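Local coordinates for TRNA nucleotidyl transferase-related protein (Thermotoga maritima, PDB 3H38) that probably adds CTP- and ATP-derived nucleotides to the 3' end of tRNA, as the nucleotidyltransferase part of a class II CCA-adding enzyme, at residues R180-R183 against F184-F188; K232-R235 against R236-Q239; V44-L48 against L49-N53; Y155-K159 against E160-R164. All coordinates share one frame; numbering follows the deposited sequence.

Interaction 1 (R180-R183 against F184-F188)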
loop_
_atom_site.group_PDB
_atom_site.type_symbol
_atom_site.label_atom_id
_atom_site.label_comp_id
_atom_site.label_asym_id
_atom_site.label_seq_id
_atom_site.Cartn_x
_atom_site.Cartn_y
_atom_site.Cartn_z
ATOM N N ARG A 180 -7.651 -5.418 -6.796
ATOM C CA ARG A 180 -7.704 -6.378 -5.687
ATOM C C ARG A 180 -7.446 -7.815 -6.122
ATOM O O ARG A 180 -6.790 -8.583 -5.390
ATOM C CB ARG A 180 -9.041 -6.306 -4.956
ATOM C CG ARG A 180 -9.264 -5.015 -4.192
ATOM C CD ARG A 180 -10.678 -4.898 -3.722
ATOM N NE ARG A 180 -10.965 -5.942 -2.761
ATOM C CZ ARG A 180 -10.747 -5.812 -1.459
ATOM N NH1 ARG A 180 -11.016 -6.822 -0.623
ATOM N NH2 ARG A 180 -10.271 -4.660 -0.994
ATOM N N ALA A 181 -7.952 -8.180 -7.302
ATOM C CA ALA A 181 -7.719 -9.526 -7.836
ATOM C C ALA A 181 -6.232 -9.770 -8.056
ATOM O O ALA A 181 -5.676 -10.768 -7.614
ATOM C CB ALA A 181 -8.501 -9.755 -9.118
ATOM N N ILE A 182 -5.571 -8.839 -8.720
ATOM C CA ILE A 182 -4.141 -8.974 -8.905
ATOM C C ILE A 182 -3.462 -9.076 -7.545
ATOM O O ILE A 182 -2.619 -9.965 -7.334
ATOM C CB ILE A 182 -3.582 -7.793 -9.728
ATOM C CG1 ILE A 182 -4.056 -7.900 -11.180
ATOM C CG2 ILE A 182 -2.067 -7.721 -9.640
ATOM C CD1 ILE A 182 -4.401 -6.566 -11.772
ATOM N N ARG A 183 -3.835 -8.218 -6.622
ATOM C CA ARG A 183 -3.235 -8.231 -5.328
ATOM C C ARG A 183 -3.290 -9.534 -4.592
ATOM O O ARG A 183 -2.314 -9.939 -4.058
ATOM C CB ARG A 183 -3.740 -7.123 -4.442
ATOM C CG ARG A 183 -3.446 -7.351 -3.024
ATOM C CD ARG A 183 -3.419 -6.117 -2.240
ATOM N NE ARG A 183 -4.718 -5.497 -2.255
ATOM C CZ ARG A 183 -5.619 -5.626 -1.307
ATOM N NH1 ARG A 183 -6.786 -5.051 -1.412
ATOM N NH2 ARG A 183 -5.343 -6.330 -0.255
ATOM N N PHE A 184 -4.443 -10.176 -4.541
ATOM C CA PHE A 184 -4.554 -11.477 -3.871
ATOM C C PHE A 184 -3.964 -12.568 -4.766
ATOM O O PHE A 184 -3.544 -13.608 -4.288
ATOM C CB PHE A 184 -6.011 -11.808 -3.511
ATOM C CG PHE A 184 -6.620 -10.905 -2.445
ATOM C CD1 PHE A 184 -7.722 -10.117 -2.732
ATOM C CD2 PHE A 184 -6.129 -10.883 -1.156
ATOM C CE1 PHE A 184 -8.301 -9.307 -1.754
ATOM C CE2 PHE A 184 -6.706 -10.076 -0.183
ATOM C CZ PHE A 184 -7.794 -9.289 -0.486
ATOM N N GLU A 185 -3.954 -12.339 -6.072
ATOM C CA GLU A 185 -3.257 -13.250 -6.981
ATOM C C GLU A 185 -1.770 -13.359 -6.637
ATOM O O GLU A 185 -1.234 -14.454 -6.551
ATOM C CB GLU A 185 -3.406 -12.803 -8.433
ATOM C CG GLU A 185 -3.647 -13.949 -9.394
ATOM C CD GLU A 185 -3.373 -13.565 -10.833
ATOM O OE1 GLU A 185 -2.851 -12.445 -11.070
ATOM O OE2 GLU A 185 -3.665 -14.389 -11.730
ATOM N N GLN A 186 -1.097 -12.232 -6.439
ATOM C CA GLN A 186 0.310 -12.314 -6.070
ATOM C C GLN A 186 0.500 -12.639 -4.586
ATOM O O GLN A 186 1.519 -13.207 -4.212
ATOM C CB GLN A 186 1.129 -11.043 -6.448
ATOM C CG GLN A 186 0.837 -10.406 -7.808
ATOM C CD GLN A 186 0.854 -11.405 -8.949
ATOM O OE1 GLN A 186 1.691 -12.292 -8.987
ATOM N NE2 GLN A 186 -0.082 -11.262 -9.888
ATOM N N ARG A 187 -0.450 -12.266 -3.736
ATOM C CA ARG A 187 -0.270 -12.449 -2.289
ATOM C C ARG A 187 -0.254 -13.915 -1.809
ATOM O O ARG A 187 0.478 -14.258 -0.883
ATOM C CB ARG A 187 -1.297 -11.654 -1.492
ATOM C CG ARG A 187 -1.360 -12.073 -0.027
ATOM C CD ARG A 187 -2.766 -11.928 0.473
ATOM N NE ARG A 187 -3.028 -10.678 1.188
ATOM C CZ ARG A 187 -3.458 -10.626 2.451
ATOM N NH1 ARG A 187 -3.696 -9.447 3.028
ATOM N NH2 ARG A 187 -3.667 -11.756 3.141
ATOM N N PHE A 188 -1.081 -14.759 -2.419
ATOM C CA PHE A 188 -0.929 -16.207 -2.325
ATOM C C PHE A 188 -0.357 -16.534 -3.674
ATOM O O PHE A 188 -0.132 -15.626 -4.468
ATOM C CB PHE A 188 -2.300 -16.839 -2.155
ATOM C CG PHE A 188 -3.179 -16.077 -1.225
ATOM C CD1 PHE A 188 -3.061 -16.232 0.153
ATOM C CD2 PHE A 188 -4.112 -15.181 -1.715
ATOM C CE1 PHE A 188 -3.868 -15.509 1.024
ATOM C CE2 PHE A 188 -4.914 -14.463 -0.864
ATOM C CZ PHE A 188 -4.793 -14.628 0.513
#
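On the nucleotide-binding helix 177-187, R180 and R183 reach the ring of F184 from two different sides. R180 brings NH1 to the ring edge, in its plane, with NH1 3.9 Å from CE1 of F184, and the guanidinium is turned steeply against the ring. R183 meets the ring differently. Its CG stands anti to the backbone N (chi1 163°) and the chain then bends at chi3, which carries the guanidinium alongside the phenyl group. CE1 of F184 lies over one face of this guanidinium, the two planes 44° apart. The result is an off-centre cation-pi contact, with CZ of R183 4.8 Å from the ring centroid and 26° off the ring normal; NH2 of R183 lies 3.8 Å from CZ of F184. From the following residues R187 joins in, with CE2 of F184 over one face of its guanidinium, while its own CD sits on the F188 ring. The turn is closed by routine helical bonds such as F184 N to R180 O (3.0 Å) and E185 N to A181 O (2.8 Å). Acidic partners fix the arginine ends: the heads of R180 and R183 converge on E220, and R180 also reaches D130. R180, R183 and R187 bind both CTP and ATP in this protein, although no nucleotide is present in this apo model, and such a row of arginines along one helix belongs to its nucleotide pocket.

Interaction 2 (K232-R235 against R236-Q239)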
loop_
_atom_site.group_PDB
_atom_site.type_symbol
_atom_site.label_atom_id
_atom_site.label_comp_id
_atom_site.label_asym_id
_atom_site.label_seq_id
_atom_site.Cartn_x
_atom_site.Cartn_y
_atom_site.Cartn_z
ATOM N N LYS A 232 5.627 -7.738 -9.162
ATOM C CA LYS A 232 4.854 -8.769 -9.782
ATOM C C LYS A 232 3.486 -8.308 -10.158
ATOM O O LYS A 232 2.997 -8.629 -11.196
ATOM C CB LYS A 232 4.634 -9.842 -8.750
ATOM C CG LYS A 232 5.497 -10.975 -8.880
ATOM C CD LYS A 232 5.034 -11.798 -10.026
ATOM C CE LYS A 232 4.176 -12.881 -9.556
ATOM N NZ LYS A 232 4.102 -13.857 -10.630
ATOM N N SER A 233 2.891 -7.575 -9.243
ATOM C CA SER A 233 1.542 -7.009 -9.350
ATOM C C SER A 233 1.511 -5.956 -10.451
ATOM O O SER A 233 0.664 -5.972 -11.356
ATOM C CB SER A 233 1.161 -6.329 -8.038
ATOM O OG SER A 233 0.924 -7.261 -7.007
ATOM N N ILE A 234 2.465 -5.042 -10.359
ATOM C CA ILE A 234 2.677 -4.031 -11.366
ATOM C C ILE A 234 2.820 -4.650 -12.760
ATOM O O ILE A 234 2.205 -4.185 -13.723
ATOM C CB ILE A 234 3.899 -3.209 -11.016
ATOM C CG1 ILE A 234 3.615 -2.392 -9.745
ATOM C CG2 ILE A 234 4.292 -2.327 -12.190
ATOM C CD1 ILE A 234 4.789 -1.478 -9.345
ATOM N N ARG A 235 3.572 -5.733 -12.868
ATOM C CA ARG A 235 3.768 -6.319 -14.195
ATOM C C ARG A 235 2.489 -6.978 -14.601
ATOM O O ARG A 235 2.167 -7.081 -15.779
ATOM C CB ARG A 235 4.944 -7.292 -14.210
ATOM C CG ARG A 235 6.244 -6.594 -13.816
ATOM C CD ARG A 235 7.368 -7.582 -13.649
ATOM N NE ARG A 235 8.664 -7.020 -14.019
ATOM C CZ ARG A 235 9.821 -7.415 -13.491
ATOM N NH1 ARG A 235 10.997 -6.857 -13.870
ATOM N NH2 ARG A 235 9.792 -8.360 -12.558
ATOM N N ARG A 236 1.727 -7.389 -13.601
ATOM C CA ARG A 236 0.455 -8.038 -13.869
ATOM C C ARG A 236 -0.548 -7.004 -14.388
ATOM O O ARG A 236 -1.271 -7.263 -15.343
ATOM C CB ARG A 236 -0.043 -8.764 -12.611
ATOM C CG ARG A 236 -1.236 -9.659 -12.848
ATOM C CD ARG A 236 -1.032 -10.667 -13.978
ATOM N NE ARG A 236 -1.843 -11.848 -13.721
ATOM C CZ ARG A 236 -2.306 -12.685 -14.641
ATOM N NH1 ARG A 236 -3.036 -13.724 -14.268
ATOM N NH2 ARG A 236 -2.060 -12.492 -15.923
ATOM N N MET A 237 -0.567 -5.823 -13.771
ATOM C CA MET A 237 -1.410 -4.710 -14.229
ATOM C C MET A 237 -1.086 -4.399 -15.678
ATOM O O MET A 237 -1.964 -4.223 -16.503
ATOM C CB MET A 237 -1.143 -3.459 -13.384
ATOM C CG MET A 237 -1.719 -3.556 -11.950
ATOM S SD MET A 237 -1.284 -2.187 -10.808
ATOM C CE MET A 237 -0.101 -3.012 -9.745
ATOM N N ALA A 238 0.205 -4.340 -15.985
ATOM C CA ALA A 238 0.621 -4.013 -17.320
ATOM C C ALA A 238 0.176 -5.137 -18.256
ATOM O O ALA A 238 -0.415 -4.884 -19.297
ATOM C CB ALA A 238 2.104 -3.799 -17.351
ATOM N N GLN A 239 0.279 -6.363 -17.834
ATOM C CA GLN A 239 -0.165 -7.455 -18.650
ATOM C C GLN A 239 -1.605 -7.284 -18.970
ATOM O O GLN A 239 -2.046 -7.706 -19.986
ATOM C CB GLN A 239 -0.048 -8.741 -17.901
ATOM C CG GLN A 239 1.149 -9.506 -18.166
ATOM C CD GLN A 239 1.139 -10.822 -17.458
ATOM O OE1 GLN A 239 0.239 -11.621 -17.640
ATOM N NE2 GLN A 239 2.150 -11.059 -16.649
#
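K232 to R235 and R236 to Q239 are successive turns of helix 230-239, in a region that by family is probably an RNA-binding part of the polymerase. Backbone bonds join them first. M237 N to S233 O is short at 2.7 Å, and A238 N to I234 O (3.0 Å) and Q239 N to R235 O (2.9 Å) continue the alpha-helical ladder. R236 N divides its hydrogen: it bonds K232 O at 3.0 Å through a bent N-H, and S233 O more weakly. The apolar part rests on M237. After an extended stretch its chain turns at chi3 (-107°), which folds the CE methyl back against the preceding turn. There CE lies 3.8 Å from CG1 of I234, the two side chains passing at a slant, and 3.9 Å from CB of S233. The methyl also reaches the main chain, with CE 3.3 Å from I234 N, so the packing against this turn is close. Polar contacts lie on another side of the helix. R236 NH2 makes a weak bond to Q239 OE1, whereas its stronger partner is E185, bound through NH1. R235 is held by D257. The helix is thereby wedged among its neighbours: K232, S233 and R236 face helix 177-187, S233 and M237 touch I224 of helix 214-225, M237 and A238 meet helix 242-246, and Y252 packs on I234, R235 and A238.

Interaction 3 (V44-L48 against L49-N53)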
loop_
_atom_site.group_PDB
_atom_site.type_symbol
_atom_site.label_atom_id
_atom_site.label_comp_id
_atom_site.label_asym_id
_atom_site.label_seq_id
_atom_site.Cartn_x
_atom_site.Cartn_y
_atom_site.Cartn_z
ATOM N N VAL A 44 -11.279 -16.585 7.830
ATOM C CA VAL A 44 -11.681 -17.935 7.468
ATOM C C VAL A 44 -10.800 -18.495 6.332
ATOM O O VAL A 44 -10.399 -19.666 6.352
ATOM C CB VAL A 44 -13.175 -17.964 7.082
ATOM C CG1 VAL A 44 -13.554 -19.320 6.485
ATOM C CG2 VAL A 44 -14.024 -17.654 8.302
ATOM N N ARG A 45 -10.538 -17.656 5.331
ATOM C CA ARG A 45 -9.556 -17.938 4.299
ATOM C C ARG A 45 -8.235 -18.385 4.941
ATOM O O ARG A 45 -7.709 -19.473 4.652
ATOM C CB ARG A 45 -9.317 -16.659 3.501
ATOM C CG ARG A 45 -8.396 -16.785 2.278
ATOM C CD ARG A 45 -7.973 -15.362 1.848
ATOM N NE ARG A 45 -7.263 -14.675 2.933
ATOM C CZ ARG A 45 -7.375 -13.375 3.211
ATOM N NH1 ARG A 45 -8.169 -12.580 2.477
ATOM N NH2 ARG A 45 -6.698 -12.869 4.236
ATOM N N ASP A 46 -7.730 -17.537 5.837
ATOM C CA ASP A 46 -6.456 -17.756 6.499
ATOM C C ASP A 46 -6.450 -19.058 7.299
ATOM O O ASP A 46 -5.511 -19.847 7.192
ATOM C CB ASP A 46 -6.079 -16.531 7.334
ATOM C CG ASP A 46 -5.805 -15.283 6.449
ATOM O OD1 ASP A 46 -5.492 -15.456 5.249
ATOM O OD2 ASP A 46 -5.902 -14.130 6.935
ATOM N N LEU A 47 -7.516 -19.315 8.051
ATOM C CA LEU A 47 -7.636 -20.576 8.786
ATOM C C LEU A 47 -7.425 -21.767 7.857
ATOM O O LEU A 47 -6.621 -22.664 8.146
ATOM C CB LEU A 47 -8.991 -20.696 9.523
ATOM C CG LEU A 47 -9.250 -22.033 10.244
ATOM C CD1 LEU A 47 -8.334 -22.184 11.437
ATOM C CD2 LEU A 47 -10.693 -22.157 10.694
ATOM N N LEU A 48 -8.143 -21.774 6.739
ATOM C CA LEU A 48 -8.107 -22.921 5.829
ATOM C C LEU A 48 -6.735 -23.045 5.129
ATOM O O LEU A 48 -6.272 -24.153 4.862
ATOM C CB LEU A 48 -9.247 -22.833 4.812
ATOM C CG LEU A 48 -10.680 -22.942 5.385
ATOM C CD1 LEU A 48 -11.721 -22.638 4.347
ATOM C CD2 LEU A 48 -10.953 -24.342 5.982
ATOM N N LEU A 49 -6.090 -21.912 4.843
ATOM C CA LEU A 49 -4.718 -21.917 4.295
ATOM C C LEU A 49 -3.680 -22.213 5.364
ATOM O O LEU A 49 -2.514 -22.423 5.055
ATOM C CB LEU A 49 -4.367 -20.582 3.610
ATOM C CG LEU A 49 -5.096 -20.382 2.278
ATOM C CD1 LEU A 49 -4.960 -18.961 1.767
ATOM C CD2 LEU A 49 -4.636 -21.424 1.229
ATOM N N GLY A 50 -4.113 -22.245 6.621
ATOM C CA GLY A 50 -3.205 -22.434 7.731
ATOM C C GLY A 50 -2.293 -21.233 7.893
ATOM O O GLY A 50 -1.089 -21.382 8.130
ATOM N N ILE A 51 -2.866 -20.041 7.762
ATOM C CA ILE A 51 -2.125 -18.791 7.887
ATOM C C ILE A 51 -2.588 -18.016 9.109
ATOM O O ILE A 51 -3.738 -17.621 9.195
ATOM C CB ILE A 51 -2.325 -17.901 6.649
ATOM C CG1 ILE A 51 -1.645 -18.528 5.433
ATOM C CG2 ILE A 51 -1.804 -16.468 6.904
ATOM C CD1 ILE A 51 -1.781 -17.679 4.162
ATOM N N LYS A 52 -1.687 -17.776 10.032
ATOM C CA LYS A 52 -2.008 -17.046 11.219
ATOM C C LYS A 52 -2.723 -15.775 10.880
ATOM O O LYS A 52 -2.342 -15.081 9.988
ATOM C CB LYS A 52 -0.744 -16.730 11.985
ATOM C CG LYS A 52 -0.796 -17.111 13.413
ATOM C CD LYS A 52 -0.944 -15.921 14.291
ATOM C CE LYS A 52 0.359 -15.566 14.910
ATOM N NZ LYS A 52 0.913 -14.274 14.451
ATOM N N ASN A 53 -3.783 -15.494 11.605
ATOM C CA ASN A 53 -4.609 -14.313 11.347
ATOM C C ASN A 53 -5.303 -13.959 12.639
ATOM O O ASN A 53 -6.275 -14.600 13.001
ATOM C CB ASN A 53 -5.677 -14.590 10.288
ATOM C CG ASN A 53 -6.671 -13.430 10.144
ATOM O OD1 ASN A 53 -6.989 -12.749 11.120
ATOM N ND2 ASN A 53 -7.146 -13.194 8.922
#
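D46 and N53 meet across the end of helix 42-49 through a hydrogen bond from ND2 of N53 to OD2 of D46, modelled at 2.5 Å, though so short a length is doubtful. The amide comes to the anti side of OD2, slightly out of the carboxylate plane, and the two side chains cross at about a right angle. N53 reaches this spot because its CG stands anti to the backbone N (chi1 172°) and its CB already faces the helix. R45 takes its main grip on the other carboxylate oxygen, side-on: NE and NH2 of R45 both lie 3.0 Å from OD1 of D46, arriving from the same face of the carboxylate, and NH2 adds a weaker bond to OD2 at 3.1 Å. One acid group therefore ties the arginine to the asparagine. I51 lays its CB beside CB of D46 at 4.1 Å, and CD1 of L49 rests on CG of R45, also at 4.1 Å. What positions these groups is the turn of the chain. I51 N donates almost straight (177°) to D46 O at 2.7 Å, and G50 N meets L47 O at 3.0 Å from above the carbonyl plane. Further out, NH1 of R45 is bonded to N134, and N53 lies close to the magnesium-binding D55. G50, with positive phi, completes a Schellman motif, here ending the helix that carries the nucleotide-binding R45.

Interaction 4 (Y155-K159 against E160-R164)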
loop_
_atom_site.group_PDB
_atom_site.type_symbol
_atom_site.label_atom_id
_atom_site.label_comp_id
_atom_site.label_asym_id
_atom_site.label_seq_id
_atom_site.Cartn_x
_atom_site.Cartn_y
_atom_site.Cartn_z
ATOM N N TYR A 155 -13.864 -23.069 -0.726
ATOM C CA TYR A 155 -12.984 -24.120 -0.167
ATOM C C TYR A 155 -12.177 -24.758 -1.278
ATOM O O TYR A 155 -10.948 -24.846 -1.211
ATOM C CB TYR A 155 -13.815 -25.216 0.500
ATOM C CG TYR A 155 -13.046 -26.315 1.223
ATOM C CD1 TYR A 155 -12.694 -26.180 2.574
ATOM C CD2 TYR A 155 -12.711 -27.510 0.574
ATOM C CE1 TYR A 155 -12.005 -27.195 3.257
ATOM C CE2 TYR A 155 -12.028 -28.531 1.242
ATOM C CZ TYR A 155 -11.673 -28.377 2.589
ATOM O OH TYR A 155 -10.990 -29.402 3.258
ATOM N N ARG A 156 -12.920 -25.214 -2.283
ATOM C CA ARG A 156 -12.416 -25.774 -3.524
ATOM C C ARG A 156 -11.468 -24.805 -4.241
ATOM O O ARG A 156 -10.464 -25.233 -4.792
ATOM C CB ARG A 156 -13.609 -26.107 -4.436
ATOM C CG ARG A 156 -13.274 -26.912 -5.698
ATOM C CD ARG A 156 -13.088 -26.007 -6.933
ATOM N NE ARG A 156 -14.199 -25.073 -7.104
ATOM C CZ ARG A 156 -15.203 -25.229 -7.969
ATOM N NH1 ARG A 156 -16.162 -24.309 -8.042
ATOM N NH2 ARG A 156 -15.256 -26.294 -8.766
ATOM N N ASP A 157 -11.794 -23.511 -4.254
ATOM C CA ASP A 157 -10.992 -22.535 -5.003
ATOM C C ASP A 157 -9.663 -22.269 -4.305
ATOM O O ASP A 157 -8.699 -21.875 -4.947
ATOM C CB ASP A 157 -11.756 -21.215 -5.232
ATOM C CG ASP A 157 -12.736 -21.304 -6.392
ATOM O OD1 ASP A 157 -13.651 -20.439 -6.516
ATOM O OD2 ASP A 157 -12.596 -22.267 -7.178
ATOM N N LEU A 158 -9.627 -22.449 -2.989
ATOM C CA LEU A 158 -8.364 -22.452 -2.242
ATOM C C LEU A 158 -7.458 -23.617 -2.676
ATOM O O LEU A 158 -6.284 -23.420 -2.984
ATOM C CB LEU A 158 -8.612 -22.537 -0.720
ATOM C CG LEU A 158 -9.357 -21.373 -0.041
ATOM C CD1 LEU A 158 -9.656 -21.708 1.388
ATOM C CD2 LEU A 158 -8.536 -20.111 -0.079
ATOM N N LYS A 159 -8.017 -24.825 -2.699
ATOM C CA LYS A 159 -7.268 -26.038 -3.041
ATOM C C LYS A 159 -6.807 -26.044 -4.501
ATOM O O LYS A 159 -5.966 -26.866 -4.897
ATOM C CB LYS A 159 -8.087 -27.311 -2.694
ATOM C CG LYS A 159 -7.871 -27.805 -1.250
ATOM C CD LYS A 159 -8.739 -29.006 -0.848
ATOM C CE LYS A 159 -8.371 -29.469 0.578
ATOM N NZ LYS A 159 -9.232 -30.580 1.112
ATOM N N GLU A 160 -7.340 -25.110 -5.290
ATOM C CA GLU A 160 -6.973 -24.993 -6.700
ATOM C C GLU A 160 -6.243 -23.694 -6.998
ATOM O O GLU A 160 -5.918 -23.400 -8.170
ATOM C CB GLU A 160 -8.211 -25.109 -7.582
ATOM C CG GLU A 160 -9.026 -26.326 -7.241
ATOM C CD GLU A 160 -9.844 -26.841 -8.403
ATOM O OE1 GLU A 160 -10.230 -28.036 -8.361
ATOM O OE2 GLU A 160 -10.098 -26.057 -9.348
ATOM N N GLY A 161 -5.989 -22.924 -5.934
ATOM C CA GLY A 161 -5.226 -21.688 -6.042
ATOM C C GLY A 161 -5.865 -20.667 -6.963
ATOM O O GLY A 161 -5.163 -20.046 -7.786
ATOM N N VAL A 162 -7.185 -20.476 -6.807
ATOM C CA VAL A 162 -7.989 -19.710 -7.767
ATOM C C VAL A 162 -8.606 -18.430 -7.201
ATOM O O VAL A 162 -9.133 -18.410 -6.085
ATOM C CB VAL A 162 -9.093 -20.596 -8.409
ATOM C CG1 VAL A 162 -10.350 -19.794 -8.691
ATOM C CG2 VAL A 162 -8.580 -21.236 -9.681
ATOM N N ILE A 163 -8.505 -17.355 -7.975
ATOM C CA ILE A 163 -9.217 -16.120 -7.683
ATOM C C ILE A 163 -10.426 -16.062 -8.602
ATOM O O ILE A 163 -10.273 -16.028 -9.816
ATOM C CB ILE A 163 -8.353 -14.870 -7.915
ATOM C CG1 ILE A 163 -7.088 -14.923 -7.058
ATOM C CG2 ILE A 163 -9.169 -13.589 -7.607
ATOM C CD1 ILE A 163 -7.390 -14.986 -5.568
ATOM N N ARG A 164 -11.618 -16.073 -8.012
ATOM C CA ARG A 164 -12.865 -16.128 -8.766
ATOM C C ARG A 164 -13.878 -15.164 -8.146
ATOM O O ARG A 164 -14.056 -15.148 -6.936
ATOM C CB ARG A 164 -13.430 -17.561 -8.762
ATOM C CG ARG A 164 -14.533 -17.804 -9.772
ATOM C CD ARG A 164 -15.277 -19.119 -9.514
ATOM N NE ARG A 164 -14.345 -20.225 -9.290
ATOM C CZ ARG A 164 -14.046 -21.188 -10.165
ATOM N NH1 ARG A 164 -13.189 -22.144 -9.827
ATOM N NH2 ARG A 164 -14.606 -21.221 -11.363
#
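The guanidinium groups of R156 and R164 overlap face to face near their rims, an NH1 of each lying over the other. The planes are 24° apart and NH1 of R156 is 4.1 Å from NH1 of R164. Such a pairing of like charges is probably eased by D157, whose carboxylate pairs with both. R164 holds it side-on with two nitrogens, NE to OD1 of D157 at 2.9 Å and NH1 to OD2 at 2.7 Å. Each bond arrives on the syn side of its oxygen, tilted somewhat out of the carboxylate plane, and the guanidinium and carboxylate are nearly coplanar, 14° apart. R156 adds a salt bridge from its NE to the same OD2 of D157, 3.2 Å away. R164 can span the gap because it starts with its CB toward the helix and continues through an extended first torsion (chi1 -166°). Carbon contacts flank the network: CG1 of V162 sits 3.6 Å from CG of D157, and CD of E160 approaches CD of R156 at 3.7 Å. The main chain closes the helix 154-159 with a Schellman motif: V162 N bonds D157 O (2.8 Å), and G161, at positive phi, sends its N to L158 O (3.0 Å). The next residues form strand 162-163, which pairs with strand 191-192. T132 also bonds OD1 of D157, so several donors converge on this buried acid. Their combined pull would probably keep D157 ionised, and its charge in turn would offset the repulsion between the two neighbouring arginines.

From the N terminus the order is interaction 3, interaction 4, interaction 1, interaction 2. All four are local, each closing no more than a helix turn or a helix end, and they follow in series without nesting or crossing. Within the head domain, interactions 3 and 4 join where L48 and L49 pack on L158. I163 of interaction 4 then leans on A181 and F184 of interaction 1, whose F188 packs on R45 and L49 of interaction 3. Interaction 1 passes the chain of contacts on to interaction 2 through the E185-R236 salt bridge. Touching all three others, interaction 1 makes helix 177-187 the bridge between the head and helix 230-239.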